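Local coordinates for MMACHC-like protein (Caenorhabditis elegans, PDB 5UJC), which binds cobalamin and probably catalyses its flavin-dependent reductive decyanation and glutathione-dependent dealkylation during vitamin B12 trafficking, at residues 78-82 against 83-87; 134-137 against 138-142; 219-222 against 223-227. All coordinates share one frame; numbering follows the deposited sequence.

Contact 1: residues 78-82 against 83-87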
ATOM      1  N   MET A  78      22.801  -1.449 -14.913  1.00 16.25           N
ATOM      2  CA  MET A  78      24.268  -1.581 -14.896  1.00 18.45           C
ATOM      3  C   MET A  78      24.676  -3.052 -14.720  1.00 19.40           C
ATOM      4  O   MET A  78      25.539  -3.566 -15.462  1.00 20.62           O
ATOM      5  CB  MET A  78      24.866  -0.725 -13.784  1.00 20.05           C
ATOM      6  CG  MET A  78      26.395  -0.831 -13.651  1.00 22.77           C
ATOM      7  SD  MET A  78      27.251  -0.342 -15.162  1.00 26.28           S
ATOM      8  CE  MET A  78      27.194   1.439 -15.012  1.00 27.21           C
ATOM      9  N   ASP A  79      24.014  -3.746 -13.797  1.00 16.26           N
ATOM     10  CA  ASP A  79      24.347  -5.139 -13.479  1.00 16.78           C
ATOM     11  C   ASP A  79      24.117  -6.080 -14.673  1.00 15.53           C
ATOM     12  O   ASP A  79      24.952  -6.959 -14.979  1.00 19.02           O
ATOM     13  CB  ASP A  79      23.514  -5.640 -12.302  1.00 18.47           C
ATOM     14  CG  ASP A  79      23.834  -4.925 -10.974  1.00 21.85           C
ATOM     15  OD1 ASP A  79      24.869  -4.252 -10.870  1.00 22.97           O
ATOM     16  OD2 ASP A  79      23.007  -5.049 -10.023  1.00 26.34           O
ATOM     17  N   PHE A  80      22.960  -5.935 -15.309  1.00 14.84           N
ATOM     18  CA  PHE A  80      22.584  -6.815 -16.444  1.00 15.48           C
ATOM     19  C   PHE A  80      23.253  -6.391 -17.759  1.00 17.99           C
ATOM     20  O   PHE A  80      23.390  -7.211 -18.688  1.00 21.79           O
ATOM     21  CB  PHE A  80      21.065  -6.849 -16.612  1.00 15.48           C
ATOM     22  CG  PHE A  80      20.370  -7.796 -15.675  1.00 15.22           C
ATOM     23  CD1 PHE A  80      20.368  -9.171 -15.937  1.00 18.40           C
ATOM     24  CD2 PHE A  80      19.698  -7.335 -14.556  1.00 16.73           C
ATOM     25  CE1 PHE A  80      19.750 -10.054 -15.090  1.00 19.15           C
ATOM     26  CE2 PHE A  80      19.064  -8.224 -13.703  1.00 18.41           C
ATOM     27  CZ  PHE A  80      19.095  -9.590 -13.970  1.00 19.81           C
ATOM     28  N   GLY A  81      23.672  -5.121 -17.834  1.00 17.05           N
ATOM     29  CA  GLY A  81      24.480  -4.622 -18.968  1.00 18.07           C
ATOM     30  C   GLY A  81      23.730  -3.725 -19.941  1.00 15.98           C
ATOM     31  O   GLY A  81      24.352  -2.976 -20.695  1.00 18.46           O
ATOM     32  N   SER A  82      22.405  -3.838 -19.969  1.00 15.55           N
ATOM     33  CA  SER A  82      21.574  -3.017 -20.846  1.00 14.50           C
ATOM     34  C   SER A  82      20.152  -3.031 -20.355  1.00 14.17           C
ATOM     35  O   SER A  82      19.728  -3.968 -19.645  1.00 13.81           O
ATOM     36  CB  SER A  82      21.611  -3.545 -22.287  1.00 16.25           C
ATOM     37  OG  SER A  82      20.893  -4.772 -22.406  1.00 17.21           O
ATOM     38  N   PHE A  83      19.397  -2.020 -20.760  1.00 13.27           N
ATOM     39  CA  PHE A  83      18.004  -1.960 -20.437  1.00 15.62           C
ATOM     40  C   PHE A  83      17.234  -3.160 -21.026  1.00 15.42           C
ATOM     41  O   PHE A  83      16.362  -3.750 -20.361  1.00 15.19           O
ATOM     42  CB  PHE A  83      17.406  -0.626 -20.910  1.00 17.92           C
ATOM     43  CG  PHE A  83      15.962  -0.457 -20.558  1.00 20.31           C
ATOM     44  CD1 PHE A  83      15.579  -0.257 -19.248  1.00 22.50           C
ATOM     45  CD2 PHE A  83      15.009  -0.524 -21.517  1.00 24.19           C
ATOM     46  CE1 PHE A  83      14.270  -0.103 -18.921  1.00 23.40           C
ATOM     47  CE2 PHE A  83      13.684  -0.342 -21.205  1.00 25.32           C
ATOM     48  CZ  PHE A  83      13.318  -0.131 -19.905  1.00 23.80           C
ATOM     49  N   ASP A  84      17.518  -3.514 -22.271  1.00 15.61           N
ATOM     50  CA  ASP A  84      16.786  -4.615 -22.894  1.00 18.19           C
ATOM     51  C   ASP A  84      17.003  -5.929 -22.115  1.00 14.93           C
ATOM     52  O   ASP A  84      16.087  -6.708 -21.941  1.00 16.51           O
ATOM     53  CB  ASP A  84      17.193  -4.791 -24.355  1.00 21.77           C
ATOM     54  CG  ASP A  84      16.625  -3.706 -25.270  1.00 24.39           C
ATOM     55  OD1 ASP A  84      15.633  -3.035 -24.904  1.00 27.97           O
ATOM     56  OD2 ASP A  84      17.167  -3.534 -26.365  1.00 30.22           O
ATOM     57  N   GLU A  85      18.206  -6.125 -21.580  1.00 14.46           N
ATOM     58  CA  GLU A  85      18.472  -7.314 -20.771  1.00 14.90           C
ATOM     59  C   GLU A  85      17.711  -7.315 -19.446  1.00 14.22           C
ATOM     60  O   GLU A  85      17.158  -8.327 -19.061  1.00 14.27           O
ATOM     61  CB  GLU A  85      19.977  -7.503 -20.522  1.00 17.76           C
ATOM     62  CG  GLU A  85      20.342  -8.889 -19.961  1.00 22.03           C
ATOM     63  CD  GLU A  85      19.997 -10.054 -20.912  1.00 29.27           C
ATOM     64  OE1 GLU A  85      19.767  -9.807 -22.126  1.00 33.36           O
ATOM     65  OE2 GLU A  85      19.981 -11.224 -20.444  1.00 35.90           O
ATOM     66  N   VAL A  86      17.666  -6.175 -18.781  0.60 13.08           N
ATOM     67  CA  VAL A  86      16.906  -6.087 -17.544  0.60 13.70           C
ATOM     68  C   VAL A  86      15.449  -6.424 -17.811  0.60 13.61           C
ATOM     69  O   VAL A  86      14.819  -7.159 -17.049  0.60 13.58           O
ATOM     70  CB  VAL A  86      16.941  -4.688 -16.916  0.60 16.94           C
ATOM     71  CG1 VAL A  86      16.231  -4.721 -15.568  0.60 19.47           C
ATOM     72  CG2 VAL A  86      18.332  -4.214 -16.721  0.60 20.40           C
ATOM     73  N   CYS A  87      14.902  -5.844 -18.869  1.00 13.12           N
ATOM     74  CA  CYS A  87      13.480  -6.083 -19.229  0.74 15.53           C
ATOM     75  C   CYS A  87      13.198  -7.548 -19.449  1.00 15.47           C
ATOM     76  O   CYS A  87      12.163  -8.056 -18.993  1.00 18.92           O
ATOM     77  CB  CYS A  87      13.103  -5.312 -20.478  0.74 19.31           C
ATOM     78  SG  CYS A  87      13.037  -3.557 -20.213  0.74 20.96           S
TER
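Ser82 is the N-cap of helix 83-89 and sits in the tight turn that joins it to helix 62-80. Its hydroxyl OG accepts the N-H of Glu85 (Ser82 OG to Glu85 N, 3.1 Å), satisfying one of the amides left without a partner at a helix start. OG lies between its own backbone N and carbonyl carbon (chi1 71°), which swings it over the first turn, where Glu85 CB packs against it 3.4 Å from Ser82 OG. The carbonyl of Ser82 adds the first regular helical bond, from Val86 N to Ser82 O at 3.1 Å.

Phe80, the last helical residue before the turn, meets the next helix with CB and both flanks of its ring. On one flank Phe80 CD1 is 4.0 Å from Glu85 CG. On the other, in one of the two modelled conformers of Val86 and so with some doubt, Val86 CG2 lies 4.0 Å from Phe80 CD2 and 3.8 Å from Phe80 CB. Both side chains cross that of Phe80 at about a right angle and meet its ring obliquely.

Between the helices, Gly81 takes backbone angles (phi 106°) at which a CB would collide with the carbonyl O of Phe80. Farther out, helix 257-265 flanks the capped turn: the ring of Phe83 meets that of Trp257 steeply, and Asp84 OD1 forms a salt bridge with Arg261 NH2.

Contact 2: residues 134-137 against 138-142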
ATOM      1  N   MET A 134      -5.763  -4.565   3.303  1.00  8.50           N
ATOM      2  CA  MET A 134      -4.903  -3.419   3.600  1.00  8.65           C
ATOM      3  C   MET A 134      -5.634  -2.129   3.906  1.00  8.07           C
ATOM      4  O   MET A 134      -5.198  -1.344   4.754  1.00  9.13           O
ATOM      5  CB  MET A 134      -3.950  -3.182   2.434  1.00  9.27           C
ATOM      6  CG  MET A 134      -2.924  -4.229   2.282  1.00  9.36           C
ATOM      7  SD  MET A 134      -1.835  -4.303   3.699  1.00 11.25           S
ATOM      8  CE  MET A 134      -0.638  -5.483   3.135  1.00 11.21           C
ATOM      9  N   GLN A 135      -6.760  -1.899   3.238  1.00  7.97           N
ATOM     10  CA  GLN A 135      -7.524  -0.669   3.504  1.00  8.17           C
ATOM     11  C   GLN A 135      -8.120  -0.690   4.899  1.00  7.97           C
ATOM     12  O   GLN A 135      -8.177   0.335   5.583  1.00  9.09           O
ATOM     13  CB  GLN A 135      -8.600  -0.446   2.441  1.00  9.45           C
ATOM     14  CG  GLN A 135      -7.996  -0.266   1.056  1.00  9.09           C
ATOM     15  CD  GLN A 135      -8.963  -0.602  -0.036  1.00  9.17           C
ATOM     16  OE1 GLN A 135      -9.531  -1.701  -0.063  1.00 10.05           O
ATOM     17  NE2 GLN A 135      -9.186   0.346  -0.946  1.00  9.24           N
ATOM     18  N   THR A 136      -8.506  -1.874   5.359  1.00  8.37           N
ATOM     19  CA  THR A 136      -8.979  -2.016   6.739  1.00  9.54           C
ATOM     20  C   THR A 136      -7.824  -1.769   7.728  1.00  9.47           C
ATOM     21  O   THR A 136      -7.990  -1.024   8.693  1.00  9.81           O
ATOM     22  CB  THR A 136      -9.625  -3.386   6.960  1.00  9.72           C
ATOM     23  OG1 THR A 136     -10.827  -3.473   6.175  1.00 10.53           O
ATOM     24  CG2 THR A 136      -9.984  -3.604   8.411  1.00 10.59           C
ATOM     25  N   CYS A 137      -6.642  -2.344   7.451  1.00  9.33           N
ATOM     26  CA  CYS A 137      -5.477  -2.048   8.287  1.00 10.09           C
ATOM     27  C   CYS A 137      -5.210  -0.542   8.342  1.00  9.54           C
ATOM     28  O   CYS A 137      -4.922  -0.000   9.383  1.00 10.82           O
ATOM     29  CB  CYS A 137      -4.205  -2.748   7.779  1.00 10.94           C
ATOM     30  SG  CYS A 137      -4.236  -4.530   7.887  1.00 11.61           S
ATOM     31  N   GLY A 138      -5.252   0.109   7.189  1.00  8.25           N
ATOM     32  CA  GLY A 138      -4.957   1.528   7.131  1.00  8.74           C
ATOM     33  C   GLY A 138      -5.900   2.363   7.955  1.00  8.43           C
ATOM     34  O   GLY A 138      -5.493   3.380   8.579  1.00 10.07           O
ATOM     35  N   HIS A 139      -7.161   1.959   7.977  1.00  8.87           N
ATOM     36  CA  HIS A 139      -8.162   2.703   8.735  1.00  9.05           C
ATOM     37  C   HIS A 139      -7.978   2.484  10.257  1.00  9.82           C
ATOM     38  O   HIS A 139      -7.911   3.451  11.037  1.00 10.78           O
ATOM     39  CB  HIS A 139      -9.555   2.278   8.290  1.00  9.41           C
ATOM     40  CG  HIS A 139     -10.649   3.187   8.760  1.00 10.72           C
ATOM     41  ND1 HIS A 139     -11.106   4.240   8.007  1.00 10.08           N
ATOM     42  CD2 HIS A 139     -11.362   3.205   9.907  1.00 12.33           C
ATOM     43  CE1 HIS A 139     -12.071   4.860   8.660  1.00 11.26           C
ATOM     44  NE2 HIS A 139     -12.243   4.251   9.820  1.00 13.93           N
ATOM     45  N   VAL A 140      -7.835   1.220  10.676  1.00  9.94           N
ATOM     46  CA  VAL A 140      -7.707   0.956  12.083  1.00 11.35           C
ATOM     47  C   VAL A 140      -6.376   1.452  12.653  1.00 11.50           C
ATOM     48  O   VAL A 140      -6.294   1.786  13.843  1.00 13.04           O
ATOM     49  CB  VAL A 140      -7.957  -0.519  12.458  1.00 12.68           C
ATOM     50  CG1 VAL A 140      -9.338  -0.981  11.966  1.00 13.72           C
ATOM     51  CG2 VAL A 140      -6.849  -1.436  11.985  1.00 14.21           C
ATOM     52  N   ALA A 141      -5.360   1.573  11.791  1.00 10.70           N
ATOM     53  CA  ALA A 141      -4.051   2.122  12.222  1.00 10.76           C
ATOM     54  C   ALA A 141      -4.014   3.648  12.178  1.00 12.33           C
ATOM     55  O   ALA A 141      -3.035   4.254  12.596  1.00 12.81           O
ATOM     56  CB  ALA A 141      -2.942   1.563  11.383  1.00 10.73           C
ATOM     57  N   GLY A 142      -5.056   4.259  11.615  1.00 11.03           N
ATOM     58  CA  GLY A 142      -5.128   5.724  11.488  1.00 12.11           C
ATOM     59  C   GLY A 142      -4.344   6.293  10.323  1.00 11.59           C
ATOM     60  O   GLY A 142      -4.169   7.504  10.237  1.00 13.39           O
TER
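Val140 is bonded to Thr136 near the end of helix 134-140: its N-H points almost straight at the carbonyl (Val140 N to Thr136 O, 3.0 Å, 174° at the hydrogen), nearly along the C=O axis. Both methyls press on that same oxygen, with Val140 CG1 and CG2 each 3.5 Å from Thr136 O. CG2, between its own backbone N and carbonyl carbon, also leans on the carbonyl of Cys137. This carbonyl takes the next bond, from Ala141 N to Cys137 O at 2.9 Å, and Ala141 CB rests 3.2 Å from Cys137 O. Gly138, donating from its N to Met134 O at 2.8 Å, completes these contacts on backbone carbonyls, the tightly packed part. The helix then ends in a Schellman motif, where Gly142 adopts a positive phi and returns a bond from its N to His139 O.

Side chain against side chain, the packing is looser: Thr136 CG2 and Val140 CG1 only approach to 4.5 Å. On the partly exposed side, His139 meets the preceding turn through CB alone, 3.6 Å from Gln135 O, while its ring leads away to where ND1 accepts the N-H of Tyr146.

The first turn borders the cobalamin, which is hydrogen-bonded by Met134 N and Gln135 NE2. Around the helix, Met134 and Cys137 lie on strand 185-196, Thr136 and Cys137 on helix 32-39, and Cys137, Val140 and Ala141 on strand 25-31, while Phe145 meets His139 edge-to-face.

Contact 3: residues 219-222 against 223-227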
ATOM      1  N   LEU A 219     -15.330   7.510  -5.466  1.00 11.39           N
ATOM      2  CA  LEU A 219     -15.417   6.085  -5.640  1.00 11.38           C
ATOM      3  C   LEU A 219     -15.736   5.694  -7.086  1.00 11.79           C
ATOM      4  O   LEU A 219     -15.207   4.683  -7.592  1.00 11.88           O
ATOM      5  CB  LEU A 219     -16.427   5.469  -4.666  1.00 11.72           C
ATOM      6  CG  LEU A 219     -16.006   5.484  -3.191  1.00 14.09           C
ATOM      7  CD1 LEU A 219     -17.126   5.074  -2.272  1.00 15.60           C
ATOM      8  CD2 LEU A 219     -14.821   4.618  -2.985  1.00 17.04           C
ATOM      9  N   GLU A 220     -16.572   6.478  -7.755  1.00 11.96           N
ATOM     10  CA  GLU A 220     -16.820   6.272  -9.186  1.00 12.30           C
ATOM     11  C   GLU A 220     -15.558   6.527 -10.023  1.00 11.87           C
ATOM     12  O   GLU A 220     -15.252   5.758 -10.915  1.00 13.92           O
ATOM     13  CB  GLU A 220     -17.979   7.131  -9.669  1.00 14.13           C
ATOM     14  CG  GLU A 220     -19.331   6.666  -9.082  1.00 15.68           C
ATOM     15  CD  GLU A 220     -20.531   7.452  -9.563  1.00 23.69           C
ATOM     16  OE1 GLU A 220     -20.405   8.202 -10.539  1.00 32.29           O
ATOM     17  OE2 GLU A 220     -21.631   7.283  -8.971  1.00 27.90           O
ATOM     18  N   LYS A 221     -14.832   7.596  -9.725  1.00 11.48           N
ATOM     19  CA  LYS A 221     -13.601   7.902 -10.473  1.00 13.10           C
ATOM     20  C   LYS A 221     -12.580   6.779 -10.296  1.00 11.99           C
ATOM     21  O   LYS A 221     -11.865   6.413 -11.223  1.00 12.85           O
ATOM     22  CB  LYS A 221     -13.000   9.234 -10.023  1.00 14.06           C
ATOM     23  CG  LYS A 221     -13.716  10.480 -10.565  1.00 17.96           C
ATOM     24  CD  LYS A 221     -13.506  10.681 -12.082  1.00 23.38           C
ATOM     25  CE  LYS A 221     -12.032  10.577 -12.525  1.00 28.95           C
ATOM     26  NZ  LYS A 221     -11.784  11.080 -13.914  1.00 31.84           N
ATOM     27  N   PHE A 222     -12.527   6.230  -9.098  1.00 10.67           N
ATOM     28  CA  PHE A 222     -11.613   5.122  -8.796  1.00 10.28           C
ATOM     29  C   PHE A 222     -12.016   3.854  -9.572  1.00 11.54           C
ATOM     30  O   PHE A 222     -11.206   3.256 -10.267  1.00 14.30           O
ATOM     31  CB  PHE A 222     -11.608   4.869  -7.286  1.00 10.39           C
ATOM     32  CG  PHE A 222     -10.722   3.721  -6.838  1.00 10.52           C
ATOM     33  CD1 PHE A 222      -9.383   3.653  -7.221  1.00 10.30           C
ATOM     34  CD2 PHE A 222     -11.220   2.735  -5.983  1.00 10.56           C
ATOM     35  CE1 PHE A 222      -8.584   2.631  -6.769  1.00 10.68           C
ATOM     36  CE2 PHE A 222     -10.407   1.720  -5.536  1.00 10.63           C
ATOM     37  CZ  PHE A 222      -9.090   1.680  -5.915  1.00 11.45           C
ATOM     38  N   ASN A 223     -13.258   3.432  -9.429  1.00 10.86           N
ATOM     39  CA  ASN A 223     -13.672   2.167 -10.024  1.00 10.88           C
ATOM     40  C   ASN A 223     -13.789   2.207 -11.534  1.00 12.88           C
ATOM     41  O   ASN A 223     -13.489   1.210 -12.194  1.00 14.20           O
ATOM     42  CB  ASN A 223     -14.952   1.673  -9.401  1.00 11.44           C
ATOM     43  CG  ASN A 223     -14.709   1.069  -8.028  1.00 10.27           C
ATOM     44  OD1 ASN A 223     -14.108  -0.011  -7.915  1.00 11.40           O
ATOM     45  ND2 ASN A 223     -15.093   1.798  -6.975  1.00 11.23           N
ATOM     46  N   TYR A 224     -14.224   3.350 -12.079  1.00 11.79           N
ATOM     47  CA  TYR A 224     -14.540   3.460 -13.522  1.00 12.71           C
ATOM     48  C   TYR A 224     -13.428   4.106 -14.350  1.00 13.81           C
ATOM     49  O   TYR A 224     -13.396   3.922 -15.570  1.00 16.33           O
ATOM     50  CB  TYR A 224     -15.824   4.250 -13.723  1.00 14.58           C
ATOM     51  CG  TYR A 224     -17.033   3.704 -12.978  1.00 15.16           C
ATOM     52  CD1 TYR A 224     -17.175   2.332 -12.712  1.00 16.24           C
ATOM     53  CD2 TYR A 224     -18.070   4.550 -12.616  1.00 16.84           C
ATOM     54  CE1 TYR A 224     -18.303   1.841 -12.073  1.00 16.37           C
ATOM     55  CE2 TYR A 224     -19.182   4.069 -11.967  1.00 17.71           C
ATOM     56  CZ  TYR A 224     -19.297   2.721 -11.691  1.00 16.30           C
ATOM     57  OH  TYR A 224     -20.440   2.270 -11.072  1.00 21.03           O
ATOM     58  N   ASN A 225     -12.529   4.878 -13.706  1.00 11.91           N
ATOM     59  CA  ASN A 225     -11.604   5.753 -14.443  1.00 13.50           C
ATOM     60  C   ASN A 225     -10.201   5.775 -13.850  1.00 11.63           C
ATOM     61  O   ASN A 225      -9.450   6.690 -14.102  1.00 13.04           O
ATOM     62  CB  ASN A 225     -12.149   7.191 -14.465  1.00 15.60           C
ATOM     63  CG  ASN A 225     -13.505   7.290 -15.118  1.00 24.22           C
ATOM     64  OD1 ASN A 225     -14.500   7.575 -14.464  1.00 33.76           O
ATOM     65  ND2 ASN A 225     -13.556   6.985 -16.370  1.00 29.80           N
ATOM     66  N   TRP A 226      -9.837   4.738 -13.093  1.00 11.15           N
ATOM     67  CA  TRP A 226      -8.578   4.755 -12.375  1.00 10.24           C
ATOM     68  C   TRP A 226      -7.346   4.983 -13.230  1.00 10.41           C
ATOM     69  O   TRP A 226      -6.322   5.514 -12.732  1.00 10.61           O
ATOM     70  CB  TRP A 226      -8.382   3.474 -11.524  1.00 10.46           C
ATOM     71  CG  TRP A 226      -8.493   2.206 -12.269  1.00 11.07           C
ATOM     72  CD1 TRP A 226      -9.611   1.415 -12.392  1.00 11.02           C
ATOM     73  CD2 TRP A 226      -7.452   1.525 -12.951  1.00  9.91           C
ATOM     74  NE1 TRP A 226      -9.330   0.321 -13.127  1.00 12.56           N
ATOM     75  CE2 TRP A 226      -8.004   0.356 -13.481  1.00 10.23           C
ATOM     76  CE3 TRP A 226      -6.085   1.781 -13.156  1.00  9.79           C
ATOM     77  CZ2 TRP A 226      -7.252  -0.555 -14.207  1.00 11.87           C
ATOM     78  CZ3 TRP A 226      -5.355   0.884 -13.887  1.00 11.52           C
ATOM     79  CH2 TRP A 226      -5.927  -0.280 -14.376  1.00 12.19           C
ATOM     80  N   LYS A 227      -7.389   4.587 -14.501  1.00 10.67           N
ATOM     81  CA  LYS A 227      -6.209   4.785 -15.377  1.00 11.23           C
ATOM     82  C   LYS A 227      -5.826   6.255 -15.509  1.00 11.72           C
ATOM     83  O   LYS A 227      -4.668   6.559 -15.773  1.00 13.23           O
ATOM     84  CB  LYS A 227      -6.428   4.173 -16.739  1.00 13.15           C
ATOM     85  CG  LYS A 227      -6.447   2.671 -16.711  1.00 15.75           C
ATOM     86  CD  LYS A 227      -6.769   2.082 -18.056  1.00 19.95           C
ATOM     87  CE  LYS A 227      -6.610   0.573 -18.037  1.00 31.79           C
ATOM     88  NZ  LYS A 227      -6.874  -0.010 -19.381  1.00 44.35           N
TER
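Asn223 folds back on Leu219 because its CG stands anti to its own carbonyl carbon (chi1 -77°), carrying the amide along the helix toward the preceding turn. Leu219 O is thereby gripped twice by one residue: Asn223 N and Asn223 ND2 each lie 3.0 Å from it, approaching from opposite faces of the carbonyl plane. The backbone bond is the straighter, and ND2 stands 36° out of that plane. ND2 also donates to Ile172 O, while Asn223 OD1 accepts from N45 of the bound cobalamin, so both ends of this buried amide are held. An alanine here would lose all three side-chain bonds, and is likely to leave the cobalamin amide without this acceptor and Ile172 O without this donor.

On the next face, the Tyr224 ring slants across the aliphatic part of Glu220, its CE2 3.9 Å from Glu220 CG, with ring and carboxylate planes well inclined to each other. Glu220 OE2 goes on to Trp159 NE1. The bent chain of Lys221 crosses Asn225, bringing Lys221 CE within 3.9 Å of Asn225 CB before NZ reaches Asp228.

As the helix passes toward a 3-10 turn, Trp226 takes a first torsion of 55°, with CG between its backbone N and carbonyl carbon. With the ring turned by its second torsion, Phe222 O lies in plane at the indole edge, 3.2 Å from Trp226 CD1.

Phe222 and Asn223 of helix 212-225, with Trp226 just beyond it, line the cobalamin pocket. Tyr224 meets Phe171 and a cation-pi partner, Arg164, in the neighbouring loops; Leu219 and Phe222 lie on Leu174 of strand 174-176.

Along the chain the three contacts run strictly in series; none nests within or crosses another, and each joins adjoining residues, so none closes a long loop. Contact 1 comes first, turning helix 62-80 into helix 83-89 beside the C-terminal helix 257-265, with its centre about 38 Å from that of contact 2 and 35 Å from that of contact 3. Contact 2 is the short helix 134-140, set against the four-stranded antiparallel sheet. Contact 3 ends helix 212-225 near strand 174-176. The last two never touch, their nearest atoms being about 5 Å apart, yet both border the same bound cobalamin; contact 1 lies away from it.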